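Local atomic coordinates of prolyl endopeptidase (Myxococcus xanthus, PDB entry 2BKL), a protein that probably hydrolyses oligopeptides on the carboxyl side of proline, and far less readily of alanine, acting as a serine endopeptidase. Residues G330-L334 against R345-L349; D375-Y379 against I390-S396; D282-V286 against F298-P302. All blocks are in the same frame, centred on the assembly; numbering follows the deposited sequence.

Contact 1: G330-L334 against R345-L349; sequences GHLSL and RVATL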
loop_
_atom_site.group_PDB
_atom_site.type_symbol
_atom_site.label_atom_id
_atom_site.label_comp_id
_atom_site.label_asym_id
_atom_site.label_seq_id
_atom_site.Cartn_x
_atom_site.Cartn_y
_atom_site.Cartn_z
ATOM N N GLY A 330 -14.185 25.421 1.850
ATOM C CA GLY A 330 -13.584 26.749 1.692
ATOM C C GLY A 330 -12.359 26.993 2.545
ATOM O O GLY A 330 -11.936 28.134 2.706
ATOM N N HIS A 331 -11.779 25.916 3.071
ATOM C CA HIS A 331 -10.615 25.938 3.953
ATOM C C HIS A 331 -9.592 24.895 3.494
ATOM O O HIS A 331 -9.885 24.020 2.664
ATOM C CB HIS A 331 -11.035 25.586 5.389
ATOM C CG HIS A 331 -11.799 26.669 6.089
ATOM N ND1 HIS A 331 -13.041 27.089 5.671
ATOM C CD2 HIS A 331 -11.504 27.406 7.184
ATOM C CE1 HIS A 331 -13.462 28.070 6.452
ATOM N NE2 HIS A 331 -12.556 28.272 7.392
ATOM N N LEU A 332 -8.373 25.008 4.008
ATOM C CA LEU A 332 -7.350 23.966 3.893
ATOM C C LEU A 332 -7.409 23.032 5.085
ATOM O O LEU A 332 -7.491 23.481 6.210
ATOM C CB LEU A 332 -5.965 24.609 3.829
ATOM C CG LEU A 332 -5.723 25.574 2.661
ATOM C CD1 LEU A 332 -4.342 26.157 2.799
ATOM C CD2 LEU A 332 -5.893 24.926 1.315
ATOM N N SER A 333 -7.358 21.729 4.840
ATOM C CA SER A 333 -7.211 20.717 5.889
ATOM C C SER A 333 -5.842 20.077 5.733
ATOM O O SER A 333 -5.528 19.566 4.692
ATOM C CB SER A 333 -8.322 19.672 5.833
ATOM O OG SER A 333 -8.228 18.804 6.952
ATOM N N LEU A 334 -5.056 20.155 6.794
ATOM C CA LEU A 334 -3.633 19.808 6.777
ATOM C C LEU A 334 -3.432 18.604 7.699
ATOM O O LEU A 334 -3.683 18.665 8.913
ATOM C CB LEU A 334 -2.792 20.979 7.266
ATOM C CG LEU A 334 -3.032 22.358 6.623
ATOM C CD1 LEU A 334 -2.289 23.454 7.342
ATOM C CD2 LEU A 334 -2.595 22.297 5.234
ATOM N N ARG A 345 -5.169 19.738 11.095
ATOM C CA ARG A 345 -5.305 21.177 11.344
ATOM C C ARG A 345 -6.064 21.841 10.201
ATOM O O ARG A 345 -5.821 21.560 9.013
ATOM C CB ARG A 345 -3.922 21.807 11.473
ATOM C CG ARG A 345 -3.073 21.229 12.595
ATOM C CD ARG A 345 -1.760 21.954 12.758
ATOM N NE ARG A 345 -0.846 21.210 13.615
ATOM C CZ ARG A 345 0.474 21.366 13.631
ATOM N NH1 ARG A 345 1.076 22.228 12.834
ATOM N NH2 ARG A 345 1.208 20.627 14.455
ATOM N N VAL A 346 -7.025 22.679 10.557
ATOM C CA VAL A 346 -7.820 23.442 9.606
ATOM C C VAL A 346 -7.249 24.848 9.562
ATOM O O VAL A 346 -6.999 25.442 10.604
ATOM C CB VAL A 346 -9.314 23.470 10.001
ATOM C CG1 VAL A 346 -10.137 24.360 9.050
ATOM C CG2 VAL A 346 -9.850 22.060 9.987
ATOM N N ALA A 347 -7.008 25.333 8.362
ATOM C CA ALA A 347 -6.494 26.690 8.120
ATOM C C ALA A 347 -7.332 27.385 7.058
ATOM O O ALA A 347 -8.011 26.728 6.268
ATOM C CB ALA A 347 -5.042 26.643 7.664
ATOM N N THR A 348 -7.262 28.717 6.996
ATOM C CA THR A 348 -7.937 29.402 5.912
ATOM C C THR A 348 -7.170 29.182 4.632
ATOM O O THR A 348 -6.034 28.691 4.627
ATOM C CB THR A 348 -8.060 30.922 6.156
ATOM O OG1 THR A 348 -6.760 31.509 6.119
ATOM C CG2 THR A 348 -8.636 31.220 7.553
ATOM N N LEU A 349 -7.774 29.587 3.530
ATOM C CA LEU A 349 -7.111 29.523 2.225
ATOM C C LEU A 349 -5.860 30.413 2.142
ATOM O O LEU A 349 -5.021 30.218 1.271
ATOM C CB LEU A 349 -8.098 29.885 1.114
ATOM C CG LEU A 349 -9.258 28.928 0.884
ATOM C CD1 LEU A 349 -10.219 29.515 -0.158
ATOM C CD2 LEU A 349 -8.769 27.548 0.477
HETATM O O HOH W 1 -10.728 30.147 4.062
#
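CG is turned beside the backbone N in both Leu332 (chi1 -60°) and Leu349 (chi1 -66°), and the two side chains meet at about a right angle, with Leu332 CD2 4.0 Å from Leu349 CD2. This setting also lays Leu349 CG against Gly330 O, 3.3 Å away. A water closes this end of the ladder, donating to Gly330 O and accepting from Leu349 N, and it also sits over the centre of one face of the His331 ring. His331 brings CD2 to 3.8 Å from Val346 CG1, while its ND1 is held by Gly329 O. Further along, Leu332 pairs with Ala347 and Leu334 with Arg345 through four backbone hydrogen bonds; the one from Leu332 N to Ala347 O is bent (146°), its partner nearly straight. Leu332, Leu334, Ala347 and the base of Arg345 share one face, where Leu334 CD1 lies 4.2 Å from Ala347 CB and the leucines reach Ile313 and Val314. Ser333 and Val346 occupy the other face, with Ser333 OG bonded to Asn367. Arg345 leads away to salt bridges with Glu343 and Asp317. The arrangement is an antiparallel beta hairpin forming the two central strands of a four-stranded beta-propeller blade.

Contact 2: D375-Y379 against I390-S396; sequences DDAYY and IYKTSVS
Asp375 reaches across to Ser394 and Ser396 with its carboxylate, CG standing anti to the backbone N (chi1 -175°). OD2 takes the Ser394 hydroxyl at 2.7 Å through its syn lone pair. OD1 accepts two bonds from Ser396, one from the backbone N into the syn lone pair and one from OG, which comes from above the carboxylate plane. Three bonds thus fix the rotation of the group, and Asp375 O adds a fourth link by accepting from Val395 N. Further along the strands, paired backbone hydrogen bonds join Ala377 to Thr393 and Tyr379 to Tyr391.

The face bearing Ala377, Tyr379, Tyr391 and Thr393 is closely packed. Tyr379 has CG between the backbone N and the carbonyl carbon (chi1 76°), which swings its ring toward the neighbouring strand: CE1 lies 3.5 Å from Tyr391 CB, and Thr393 CG2 meets the ring at its edge. The Tyr379 and Tyr391 planes are within 17° of parallel but slid apart with little overlap, Tyr379 OH reaching over one face of the Tyr391 ring. Ala377 CB continues the packing onto Val395 CG2 at 3.9 Å.

The opposite face is looser toward Asp376 and Lys392, both partly exposed. The extended Lys392 runs alongside the Tyr378 ring, its CB 3.7 Å from Tyr378 CE2. Its NZ stops 4.2 Å from Asp376 OD2, too far for a salt bridge; each has a long, weak ion pair elsewhere, Asp376 with Arg77 and Lys392 with Glu102.

This hairpin is the central strand pair of the last propeller blade. Strand 400-405 flanks it, with Trp403 edge-to-face on Tyr378, while Tyr378 and Ile390 also touch Thr74 of strand 71-78, in the first blade.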
loop_
_atom_site.group_PDB
_atom_site.type_symbol
_atom_site.label_atom_id
_atom_site.label_comp_id
_atom_site.label_asym_id
_atom_site.label_seq_id
_atom_site.Cartn_x
_atom_site.Cartn_y
_atom_site.Cartn_z
ATOM N N ASP A 375 -19.663 22.101 3.420
ATOM C CA ASP A 375 -19.243 22.341 4.781
ATOM C C ASP A 375 -19.043 21.067 5.595
ATOM O O ASP A 375 -18.249 21.063 6.529
ATOM C CB ASP A 375 -20.262 23.218 5.503
ATOM C CG ASP A 375 -19.812 23.585 6.890
ATOM O OD1 ASP A 375 -18.774 24.282 7.002
ATOM O OD2 ASP A 375 -20.412 23.198 7.913
ATOM N N ASP A 376 -19.781 20.011 5.286
ATOM C CA ASP A 376 -19.588 18.741 5.978
ATOM C C ASP A 376 -18.357 18.016 5.428
ATOM O O ASP A 376 -18.254 17.809 4.223
ATOM C CB ASP A 376 -20.777 17.797 5.784
ATOM C CG ASP A 376 -22.067 18.356 6.325
ATOM O OD1 ASP A 376 -22.072 18.901 7.458
ATOM O OD2 ASP A 376 -23.119 18.260 5.652
ATOM N N ALA A 377 -17.456 17.593 6.315
ATOM C CA ALA A 377 -16.284 16.813 5.946
ATOM C C ALA A 377 -16.117 15.675 6.930
ATOM O O ALA A 377 -16.417 15.850 8.108
ATOM C CB ALA A 377 -15.031 17.650 5.933
ATOM N N TYR A 378 -15.580 14.550 6.483
ATOM C CA TYR A 378 -15.496 13.362 7.297
ATOM C C TYR A 378 -14.060 12.990 7.537
ATOM O O TYR A 378 -13.182 13.279 6.715
ATOM C CB TYR A 378 -16.212 12.196 6.588
ATOM C CG TYR A 378 -17.683 12.391 6.352
ATOM C CD1 TYR A 378 -18.123 13.163 5.298
ATOM C CD2 TYR A 378 -18.624 11.789 7.166
ATOM C CE1 TYR A 378 -19.481 13.352 5.079
ATOM C CE2 TYR A 378 -19.971 11.964 6.941
ATOM C CZ TYR A 378 -20.376 12.744 5.910
ATOM O OH TYR A 378 -21.724 12.930 5.679
ATOM N N TYR A 379 -13.790 12.347 8.668
ATOM C CA TYR A 379 -12.505 11.716 8.842
ATOM C C TYR A 379 -12.665 10.383 9.537
ATOM O O TYR A 379 -13.656 10.130 10.235
ATOM C CB TYR A 379 -11.507 12.612 9.591
ATOM C CG TYR A 379 -11.698 12.738 11.083
ATOM C CD1 TYR A 379 -12.489 13.732 11.620
ATOM C CD2 TYR A 379 -11.038 11.882 11.966
ATOM C CE1 TYR A 379 -12.639 13.866 13.032
ATOM C CE2 TYR A 379 -11.184 12.008 13.329
ATOM C CZ TYR A 379 -12.014 12.993 13.847
ATOM O OH TYR A 379 -12.106 13.099 15.223
ATOM N N ILE A 390 -15.889 6.794 12.032
ATOM C CA ILE A 390 -15.959 7.924 11.141
ATOM C C ILE A 390 -16.690 9.054 11.812
ATOM O O ILE A 390 -17.754 8.859 12.365
ATOM C CB ILE A 390 -16.672 7.558 9.841
ATOM C CG1 ILE A 390 -15.963 6.400 9.144
ATOM C CG2 ILE A 390 -16.784 8.793 8.944
ATOM C CD1 ILE A 390 -16.737 5.906 7.951
ATOM N N TYR A 391 -16.095 10.237 11.762
ATOM C CA TYR A 391 -16.682 11.452 12.297
ATOM C C TYR A 391 -17.103 12.374 11.173
ATOM O O TYR A 391 -16.397 12.527 10.170
ATOM C CB TYR A 391 -15.684 12.161 13.235
ATOM C CG TYR A 391 -15.508 11.382 14.506
ATOM C CD1 TYR A 391 -14.612 10.333 14.566
ATOM C CD2 TYR A 391 -16.243 11.676 15.625
ATOM C CE1 TYR A 391 -14.477 9.582 15.684
ATOM C CE2 TYR A 391 -16.099 10.928 16.799
ATOM C CZ TYR A 391 -15.210 9.879 16.797
ATOM O OH TYR A 391 -15.020 9.120 17.934
ATOM N N LYS A 392 -18.261 12.995 11.354
ATOM C CA LYS A 392 -18.748 14.014 10.449
ATOM C C LYS A 392 -18.529 15.345 11.155
ATOM O O LYS A 392 -18.958 15.542 12.295
ATOM C CB LYS A 392 -20.224 13.795 10.129
ATOM C CG LYS A 392 -20.833 14.859 9.217
ATOM C CD LYS A 392 -22.297 14.550 8.901
ATOM C CE LYS A 392 -23.051 15.765 8.446
ATOM N NZ LYS A 392 -24.517 15.530 8.460
ATOM N N THR A 393 -17.849 16.260 10.477
ATOM C CA THR A 393 -17.490 17.530 11.072
ATOM C C THR A 393 -17.940 18.678 10.187
ATOM O O THR A 393 -18.092 18.518 8.984
ATOM C CB THR A 393 -15.964 17.636 11.312
ATOM O OG1 THR A 393 -15.278 17.884 10.066
ATOM C CG2 THR A 393 -15.350 16.346 11.800
ATOM N N SER A 394 -18.165 19.829 10.802
ATOM C CA SER A 394 -18.366 21.062 10.077
ATOM C C SER A 394 -17.037 21.792 9.959
ATOM O O SER A 394 -16.362 22.055 10.932
ATOM C CB SER A 394 -19.356 21.966 10.817
ATOM O OG SER A 394 -19.278 23.299 10.320
ATOM N N VAL A 395 -16.661 22.123 8.741
ATOM C CA VAL A 395 -15.415 22.820 8.517
ATOM C C VAL A 395 -15.488 24.229 9.094
ATOM O O VAL A 395 -14.524 24.708 9.697
ATOM C CB VAL A 395 -15.058 22.872 7.011
ATOM C CG1 VAL A 395 -13.787 23.682 6.790
ATOM C CG2 VAL A 395 -14.856 21.478 6.461
ATOM N N SER A 396 -16.620 24.888 8.896
ATOM C CA SER A 396 -16.783 26.274 9.327
ATOM C C SER A 396 -16.845 26.447 10.851
ATOM O O SER A 396 -16.309 27.419 11.346
ATOM C CB SER A 396 -17.994 26.917 8.666
ATOM O OG SER A 396 -19.184 26.272 9.002
#

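Contact 3: D282-V286 against F298-P302; sequences DRFYV and FEVDP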
loop_
_atom_site.group_PDB
_atom_site.type_symbol
_atom_site.label_atom_id
_atom_site.label_comp_id
_atom_site.label_asym_id
_atom_site.label_seq_id
_atom_site.Cartn_x
_atom_site.Cartn_y
_atom_site.Cartn_z
ATOM N N ASP A 282 -9.406 29.716 -9.069
ATOM C CA ASP A 282 -8.300 30.291 -9.873
ATOM C C ASP A 282 -7.022 30.548 -9.084
ATOM O O ASP A 282 -6.193 31.381 -9.436
ATOM C CB ASP A 282 -8.730 31.570 -10.592
ATOM C CG ASP A 282 -9.907 31.358 -11.495
ATOM O OD1 ASP A 282 -9.878 30.470 -12.369
ATOM O OD2 ASP A 282 -10.926 32.079 -11.407
ATOM N N ARG A 283 -6.848 29.810 -7.990
ATOM C CA ARG A 283 -5.554 29.800 -7.296
ATOM C C ARG A 283 -5.086 28.357 -7.193
ATOM O O ARG A 283 -5.883 27.455 -7.079
ATOM C CB ARG A 283 -5.681 30.369 -5.885
ATOM C CG ARG A 283 -6.426 31.666 -5.785
ATOM C CD ARG A 283 -5.818 32.789 -6.537
ATOM N NE ARG A 283 -4.588 33.266 -5.918
ATOM C CZ ARG A 283 -3.895 34.301 -6.354
ATOM N NH1 ARG A 283 -4.276 34.955 -7.439
ATOM N NH2 ARG A 283 -2.793 34.668 -5.720
ATOM N N PHE A 284 -3.777 28.136 -7.267
ATOM C CA PHE A 284 -3.187 26.819 -7.116
ATOM C C PHE A 284 -2.568 26.725 -5.732
ATOM O O PHE A 284 -1.906 27.660 -5.272
ATOM C CB PHE A 284 -2.056 26.584 -8.138
ATOM C CG PHE A 284 -2.463 26.568 -9.588
ATOM C CD1 PHE A 284 -3.772 26.536 -10.017
ATOM C CD2 PHE A 284 -1.452 26.524 -10.551
ATOM C CE1 PHE A 284 -4.061 26.482 -11.374
ATOM C CE2 PHE A 284 -1.752 26.501 -11.916
ATOM C CZ PHE A 284 -3.050 26.469 -12.308
ATOM N N TYR A 285 -2.817 25.601 -5.054
ATOM C CA TYR A 285 -2.240 25.295 -3.750
ATOM C C TYR A 285 -1.255 24.154 -3.942
ATOM O O TYR A 285 -1.636 23.074 -4.334
ATOM C CB TYR A 285 -3.343 24.974 -2.712
ATOM C CG TYR A 285 -4.259 26.167 -2.557
ATOM C CD1 TYR A 285 -5.362 26.330 -3.385
ATOM C CD2 TYR A 285 -3.965 27.178 -1.654
ATOM C CE1 TYR A 285 -6.153 27.468 -3.317
ATOM C CE2 TYR A 285 -4.768 28.335 -1.566
ATOM C CZ TYR A 285 -5.859 28.458 -2.400
ATOM O OH TYR A 285 -6.620 29.591 -2.346
ATOM N N VAL A 286 0.012 24.428 -3.691
ATOM C CA VAL A 286 1.093 23.514 -4.027
ATOM C C VAL A 286 1.728 23.010 -2.744
ATOM O O VAL A 286 2.321 23.792 -1.999
ATOM C CB VAL A 286 2.173 24.199 -4.897
ATOM C CG1 VAL A 286 3.310 23.248 -5.209
ATOM C CG2 VAL A 286 1.581 24.739 -6.169
ATOM N N PHE A 298 2.523 26.446 -0.779
ATOM C CA PHE A 298 2.558 27.696 -1.542
ATOM C C PHE A 298 1.199 27.954 -2.208
ATOM O O PHE A 298 0.460 27.026 -2.564
ATOM C CB PHE A 298 3.609 27.621 -2.662
ATOM C CG PHE A 298 5.026 27.641 -2.193
ATOM C CD1 PHE A 298 5.674 28.848 -1.983
ATOM C CD2 PHE A 298 5.730 26.465 -1.983
ATOM C CE1 PHE A 298 6.971 28.885 -1.579
ATOM C CE2 PHE A 298 7.027 26.504 -1.539
ATOM C CZ PHE A 298 7.664 27.726 -1.349
ATOM N N GLU A 299 0.857 29.229 -2.351
ATOM C CA GLU A 299 -0.236 29.682 -3.199
ATOM C C GLU A 299 0.390 30.218 -4.469
ATOM O O GLU A 299 1.335 31.010 -4.400
ATOM C CB GLU A 299 -1.068 30.771 -2.518
ATOM C CG GLU A 299 -2.239 31.268 -3.352
ATOM C CD GLU A 299 -3.132 32.251 -2.620
ATOM O OE1 GLU A 299 -3.132 32.313 -1.370
ATOM O OE2 GLU A 299 -3.852 32.977 -3.312
ATOM N N VAL A 300 -0.116 29.763 -5.610
ATOM C CA VAL A 300 0.402 30.164 -6.919
ATOM C C VAL A 300 -0.717 30.761 -7.739
ATOM O O VAL A 300 -1.816 30.214 -7.785
ATOM C CB VAL A 300 0.993 28.949 -7.651
ATOM C CG1 VAL A 300 1.509 29.348 -9.063
ATOM C CG2 VAL A 300 2.091 28.314 -6.815
ATOM N N ASP A 301 -0.435 31.901 -8.373
ATOM C CA ASP A 301 -1.353 32.572 -9.273
ATOM C C ASP A 301 -1.120 32.013 -10.687
ATOM O O ASP A 301 -0.029 32.110 -11.193
ATOM C CB ASP A 301 -1.013 34.053 -9.223
ATOM C CG ASP A 301 -1.952 34.895 -10.029
ATOM O OD1 ASP A 301 -2.712 34.361 -10.870
ATOM O OD2 ASP A 301 -1.999 36.126 -9.838
ATOM N N PRO A 302 -2.104 31.361 -11.290
ATOM C CA PRO A 302 -1.917 30.786 -12.635
ATOM C C PRO A 302 -1.469 31.847 -13.662
ATOM O O PRO A 302 -0.840 31.478 -14.635
ATOM C CB PRO A 302 -3.303 30.263 -12.989
ATOM C CG PRO A 302 -4.036 30.141 -11.664
ATOM C CD PRO A 302 -3.458 31.119 -10.753
#
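Arg283 and Glu299 form the main polar link of this contact. Arg283 NE donates to Glu299 OE2 at 2.7 Å, meeting the anti lone pair of that oxygen, which lies 20° out of the guanidinium plane; a weak bond from Arg283 NH2 falls on the same oxygen. The guanidinium and the Glu299 carboxylate stand at 90° to each other. Bends at chi2 and chi3 fold the arginine back over the partner strand, whereas Glu299 reaches out extended, CG anti to the backbone N (chi1 -179°). A longer salt bridge, Arg283 NH1 to Asp301 OD2 at 3.5 Å, completes the network, while Asp301 OD1 accepts from the backbone N of Ala303; Asp301 CA lies over one guanidinium face. Beneath, Phe284 pairs with Val300 and Val286 with Phe298, each through two backbone hydrogen bonds. On the face carrying these four side chains, Val286 CG2 touches Val300 CG2 at 3.7 Å. Pro302 closes the end of this face, its CG making a CH-pi contact with the Phe284 ring, 3.9 Å from the centroid. The hairpin is central in its blade, between strands 275-280 and 311-314; Phe284 meets Tyr240, Phe242 and Trp256 of the preceding blade edge-to-face.

In the fold
The three hairpins belong to successive blades of the beta-propeller, in chain order contact 3, contact 1, contact 2, with contact 1 between the others. Its centre is about 12 Å from that of contact 2, where His331 CB packs on Val395 CG1 at 3.6 Å, and about 14 Å from that of contact 3, where Leu349 O approaches Tyr285 CE2 at 3.4 Å. Contacts 2 and 3 do not touch, their nearest atoms being about 13 Å apart. All three centres lie 26 to 29 Å from the chain's centre. None of their residues lines the pocket of the bound benzyloxycarbonyl-alanyl-proline ligand, which includes Trp249 and Ser533, the probable nucleophile.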